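Local coordinates for cupin type-2 domain-containing protein (Klebsiella pneumoniae subsp. pneumoniae MGH 78578, PDB 3H8U), which is of unknown function but, as a small cupin with a double-stranded beta-helix fold, probably binds a metal ion, at residues Val17-Ser31 with Val41-Ala53. Sequence-based numbering, arbitrary orientation. Where two conformers were deposited one is given.
Sequences VDEYVRPSNGEPIRS and VVVWHAHPGQEIA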
# COMPACT_ATOMS: atom_id res chain seq x y z
N VAL A 17 0.57 -9.62 5.40
CA VAL A 17 -0.09 -8.77 6.40
C VAL A 17 -0.48 -9.55 7.66
O VAL A 17 -0.23 -9.08 8.78
CB VAL A 17 -1.31 -8.01 5.79
CG1 VAL A 17 -2.21 -7.42 6.86
CG2 VAL A 17 -0.85 -6.90 4.89
N ASP A 18 -1.08 -10.73 7.51
CA ASP A 18 -1.48 -11.53 8.66
C ASP A 18 -0.36 -11.85 9.67
O ASP A 18 -0.62 -12.01 10.87
CB ASP A 18 -2.27 -12.79 8.25
CG ASP A 18 -1.44 -13.85 7.49
OD1 ASP A 18 -0.23 -13.67 7.21
OD2 ASP A 18 -2.03 -14.91 7.14
N GLU A 19 0.88 -11.95 9.18
CA GLU A 19 2.02 -12.21 10.05
C GLU A 19 2.45 -11.01 10.85
O GLU A 19 3.10 -11.20 11.85
CB GLU A 19 3.21 -12.72 9.25
CG GLU A 19 2.95 -14.09 8.73
CD GLU A 19 4.17 -14.74 8.12
OE1 GLU A 19 5.23 -14.08 8.06
OE2 GLU A 19 4.03 -15.93 7.79
N TYR A 20 2.02 -9.81 10.45
CA TYR A 20 2.37 -8.54 11.10
C TYR A 20 1.21 -7.91 11.88
O TYR A 20 1.38 -6.92 12.59
CB TYR A 20 2.90 -7.57 10.04
CG TYR A 20 4.31 -7.92 9.61
CD1 TYR A 20 4.53 -8.93 8.66
CD2 TYR A 20 5.41 -7.30 10.18
CE1 TYR A 20 5.80 -9.30 8.30
CE2 TYR A 20 6.70 -7.68 9.81
CZ TYR A 20 6.87 -8.67 8.87
OH TYR A 20 8.12 -9.02 8.46
N VAL A 21 0.02 -8.45 11.72
CA VAL A 21 -1.12 -8.01 12.51
C VAL A 21 -0.86 -8.27 14.00
O VAL A 21 -0.56 -9.40 14.44
CB VAL A 21 -2.47 -8.65 11.98
CG1 VAL A 21 -3.55 -8.54 12.97
CG2 VAL A 21 -2.92 -7.97 10.69
N ARG A 22 -1.02 -7.21 14.80
CA ARG A 22 -0.83 -7.24 16.24
C ARG A 22 -2.07 -6.64 16.95
O ARG A 22 -2.07 -5.46 17.29
CB ARG A 22 0.43 -6.45 16.61
CG ARG A 22 1.73 -7.08 16.06
CD ARG A 22 2.03 -8.43 16.70
NE ARG A 22 3.28 -9.01 16.16
CZ ARG A 22 3.35 -9.76 15.07
NH1 ARG A 22 2.26 -10.14 14.42
NH2 ARG A 22 4.53 -10.18 14.63
N PRO A 23 -3.13 -7.45 17.13
CA PRO A 23 -4.35 -6.97 17.78
C PRO A 23 -4.01 -6.60 19.19
O PRO A 23 -3.18 -7.27 19.83
CB PRO A 23 -5.29 -8.19 17.77
CG PRO A 23 -4.72 -9.09 16.73
CD PRO A 23 -3.24 -8.86 16.73
N SER A 24 -4.62 -5.52 19.69
CA SER A 24 -4.43 -5.14 21.08
C SER A 24 -5.70 -4.54 21.66
O SER A 24 -6.38 -3.80 20.99
CB SER A 24 -3.30 -4.16 21.21
OG SER A 24 -3.13 -3.81 22.58
N ASN A 25 -5.97 -4.84 22.93
CA ASN A 25 -7.13 -4.30 23.65
C ASN A 25 -6.85 -2.91 24.21
O ASN A 25 -7.75 -2.28 24.76
CB ASN A 25 -7.61 -5.27 24.76
CG ASN A 25 -8.48 -6.43 24.21
OD1 ASN A 25 -9.18 -6.29 23.19
ND2 ASN A 25 -8.47 -7.56 24.91
N GLY A 26 -5.62 -2.43 24.06
CA GLY A 26 -5.28 -1.05 24.41
C GLY A 26 -5.02 -0.34 23.10
O GLY A 26 -5.47 -0.83 22.08
N GLU A 27 -4.28 0.77 23.12
CA GLU A 27 -3.98 1.57 21.90
C GLU A 27 -3.44 0.67 20.76
O GLU A 27 -2.63 -0.24 21.00
CB GLU A 27 -2.93 2.67 22.18
CG GLU A 27 -3.17 3.60 23.37
CD GLU A 27 -4.34 4.55 23.19
OE1 GLU A 27 -5.15 4.35 22.26
OE2 GLU A 27 -4.45 5.52 23.99
N PRO A 28 -3.94 0.87 19.52
CA PRO A 28 -3.40 0.04 18.43
C PRO A 28 -1.89 0.05 18.35
O PRO A 28 -1.27 1.08 18.63
CB PRO A 28 -4.00 0.68 17.17
CG PRO A 28 -5.28 1.24 17.63
CD PRO A 28 -5.05 1.72 19.06
N ILE A 29 -1.31 -1.10 17.99
CA ILE A 29 0.14 -1.29 17.90
C ILE A 29 0.68 -0.93 16.51
O ILE A 29 0.15 -1.38 15.49
CB ILE A 29 0.52 -2.76 18.21
CG1 ILE A 29 0.17 -3.06 19.67
CG2 ILE A 29 2.04 -3.03 17.89
CD1 ILE A 29 0.05 -4.54 19.99
N ARG A 30 1.73 -0.12 16.48
CA ARG A 30 2.37 0.21 15.23
C ARG A 30 3.28 -0.95 14.81
O ARG A 30 4.46 -1.03 15.24
CB ARG A 30 3.17 1.50 15.41
CG ARG A 30 3.86 2.01 14.17
CD ARG A 30 4.60 3.28 14.47
NE ARG A 30 5.30 3.83 13.29
CZ ARG A 30 6.60 3.73 13.06
NH1 ARG A 30 7.39 3.10 13.91
NH2 ARG A 30 7.13 4.27 11.98
N SER A 31 2.77 -1.85 13.99
CA SER A 31 3.53 -3.04 13.65
C SER A 31 4.33 -2.76 12.36
O SER A 31 3.80 -2.80 11.26
CB SER A 31 2.62 -4.28 13.52
OG SER A 31 3.38 -5.47 13.20
N VAL A 41 6.62 1.27 6.19
CA VAL A 41 5.46 0.47 5.87
C VAL A 41 5.05 -0.19 7.18
O VAL A 41 5.89 -0.88 7.83
CB VAL A 41 5.79 -0.61 4.80
CG1 VAL A 41 4.58 -1.52 4.53
CG2 VAL A 41 6.28 0.04 3.50
N VAL A 42 3.78 0.04 7.57
CA VAL A 42 3.23 -0.39 8.86
C VAL A 42 1.87 -1.10 8.62
O VAL A 42 1.11 -0.71 7.75
CB VAL A 42 3.01 0.84 9.82
CG1 VAL A 42 2.29 0.45 11.10
CG2 VAL A 42 4.36 1.49 10.13
N VAL A 43 1.63 -2.15 9.38
CA VAL A 43 0.33 -2.82 9.41
C VAL A 43 -0.37 -2.39 10.70
O VAL A 43 0.15 -2.60 11.81
CB VAL A 43 0.49 -4.35 9.34
CG1 VAL A 43 -0.82 -5.04 9.73
CG2 VAL A 43 0.92 -4.76 7.94
N TRP A 44 -1.54 -1.77 10.53
CA TRP A 44 -2.37 -1.35 11.60
C TRP A 44 -3.63 -2.24 11.72
O TRP A 44 -4.19 -2.65 10.72
CB TRP A 44 -2.82 0.09 11.39
CG TRP A 44 -1.75 1.09 11.56
CD1 TRP A 44 -1.06 1.71 10.56
CD2 TRP A 44 -1.24 1.60 12.78
NE1 TRP A 44 -0.16 2.59 11.08
CE2 TRP A 44 -0.24 2.55 12.45
CE3 TRP A 44 -1.52 1.37 14.12
CZ2 TRP A 44 0.46 3.26 13.42
CZ3 TRP A 44 -0.81 2.07 15.10
CH2 TRP A 44 0.16 3.01 14.74
N HIS A 45 -4.04 -2.47 12.96
CA HIS A 45 -5.23 -3.25 13.29
C HIS A 45 -6.00 -2.51 14.37
O HIS A 45 -5.44 -2.11 15.38
CB HIS A 45 -4.81 -4.65 13.77
CG HIS A 45 -5.95 -5.50 14.29
ND1 HIS A 45 -6.62 -5.23 15.47
CD2 HIS A 45 -6.50 -6.62 13.78
CE1 HIS A 45 -7.54 -6.17 15.66
NE2 HIS A 45 -7.52 -6.99 14.63
N ALA A 46 -7.30 -2.33 14.16
CA ALA A 46 -8.18 -1.79 15.18
C ALA A 46 -9.42 -2.67 15.34
O ALA A 46 -10.07 -3.04 14.37
CB ALA A 46 -8.59 -0.33 14.86
N HIS A 47 -9.73 -2.98 16.58
CA HIS A 47 -11.00 -3.60 16.95
C HIS A 47 -12.11 -2.56 16.82
O HIS A 47 -11.85 -1.34 16.90
CB HIS A 47 -10.98 -4.08 18.40
CG HIS A 47 -10.09 -5.25 18.66
ND1 HIS A 47 -10.31 -6.50 18.09
CD2 HIS A 47 -9.01 -5.39 19.47
CE1 HIS A 47 -9.37 -7.34 18.51
NE2 HIS A 47 -8.58 -6.69 19.36
N PRO A 48 -13.36 -3.03 16.69
CA PRO A 48 -14.49 -2.11 16.73
C PRO A 48 -14.43 -1.10 17.88
O PRO A 48 -14.23 -1.48 19.04
CB PRO A 48 -15.68 -3.05 16.90
CG PRO A 48 -15.28 -4.22 16.10
CD PRO A 48 -13.82 -4.40 16.46
N GLY A 49 -14.58 0.17 17.55
CA GLY A 49 -14.54 1.23 18.55
C GLY A 49 -13.15 1.79 18.83
O GLY A 49 -13.04 2.85 19.44
N GLN A 50 -12.10 1.07 18.44
CA GLN A 50 -10.73 1.52 18.66
C GLN A 50 -10.41 2.58 17.64
O GLN A 50 -11.06 2.64 16.57
CB GLN A 50 -9.72 0.38 18.55
CG GLN A 50 -9.81 -0.59 19.68
CD GLN A 50 -8.60 -1.48 19.79
OE1 GLN A 50 -8.21 -2.11 18.83
NE2 GLN A 50 -8.01 -1.56 20.98
N GLU A 51 -9.45 3.43 18.01
CA GLU A 51 -9.06 4.55 17.18
C GLU A 51 -7.58 4.57 16.82
O GLU A 51 -6.72 4.19 17.62
CB GLU A 51 -9.40 5.86 17.86
CG GLU A 51 -10.85 6.12 17.94
CD GLU A 51 -11.19 7.30 18.82
OE1 GLU A 51 -10.33 8.20 19.03
OE2 GLU A 51 -12.33 7.29 19.33
N ILE A 52 -7.32 5.02 15.60
CA ILE A 52 -6.00 5.49 15.20
C ILE A 52 -5.99 7.01 15.52
O ILE A 52 -6.73 7.75 14.91
CB ILE A 52 -5.80 5.26 13.69
CG1 ILE A 52 -6.02 3.78 13.28
CG2 ILE A 52 -4.45 5.75 13.24
CD1 ILE A 52 -5.02 2.82 13.84
N ALA A 53 -5.17 7.47 16.46
CA ALA A 53 -5.18 8.88 16.83
C ALA A 53 -4.89 9.78 15.66
O ALA A 53 -4.06 9.47 14.81
CB ALA A 53 -4.19 9.17 17.93
O HOH W 1 -1.18 -4.55 13.66
O HOH W 2 -3.36 -3.16 17.45
O HOH W 3 -6.13 -3.93 17.91
O HOH W 4 -7.10 -8.03 21.08
O HOH W 5 -9.62 -0.96 23.19
O HOH W 6 -2.32 -2.42 15.05
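Val-43, on the cupin strand 40-46, pairs with Ser-31 at the start of the neighbouring strand 31-35 of the double-stranded beta-helix, outermost in its sheet within this chain. The antiparallel, hydrogen-bonded pair is uneven: Val-43 N gives a nearly straight bond to Ser-31 O, 2.9 Å, while the return bond from Ser-31 N to Val-43 O is weak. Ser-31 OG stands anti to its own N (chi1 -179°), which carries the hydroxyl to Tyr-20 O, where it donates on a lone pair in the carbonyl plane and ties that strand to the short helix 17-20. The two methyls of Val-43 divide the apolar packing: CG1 meets Val-21 CG2 at 3.7 Å and Val-17 CG1, and CG2 touches Tyr-20 CB. Ile-88 of the second subunit packs on both Val-17 and Val-43, placing this cluster at the dimer contact.

Next to Ser-31, Arg-30 CA sits over one face of the Trp-44 six-membered ring in a CH-pi contact, 3.9 Å from its centroid, and Arg-30 CB comes to Trp-44 CH2 at 3.4 Å; Phe-109 stacks with the same indole. Pro-28 O lies at the ring edge, and the Pro-28 ring runs on to meet Ile-52 CD1. Pro-23 CB sits over a face of the His-45 imidazole, 4.0 Å from its centroid, while Val-21 CG1 reaches CD2.

Waters bridge the two backbones: one joins Arg-22 N to Val-43 O, another links Ile-29 O with His-45 N. At the far end the type II turn 47-50 presents Gln-50, whose extended chain, in one of its two modelled conformers, splits its amide's work. OE1 accepts from His-47 N, bracing the turn, and NE2 donates to Ser-24 O at 2.8 Å, with an N-H...O angle of 151° and Ser-24 O lying 16° out of the Gln-50 amide plane.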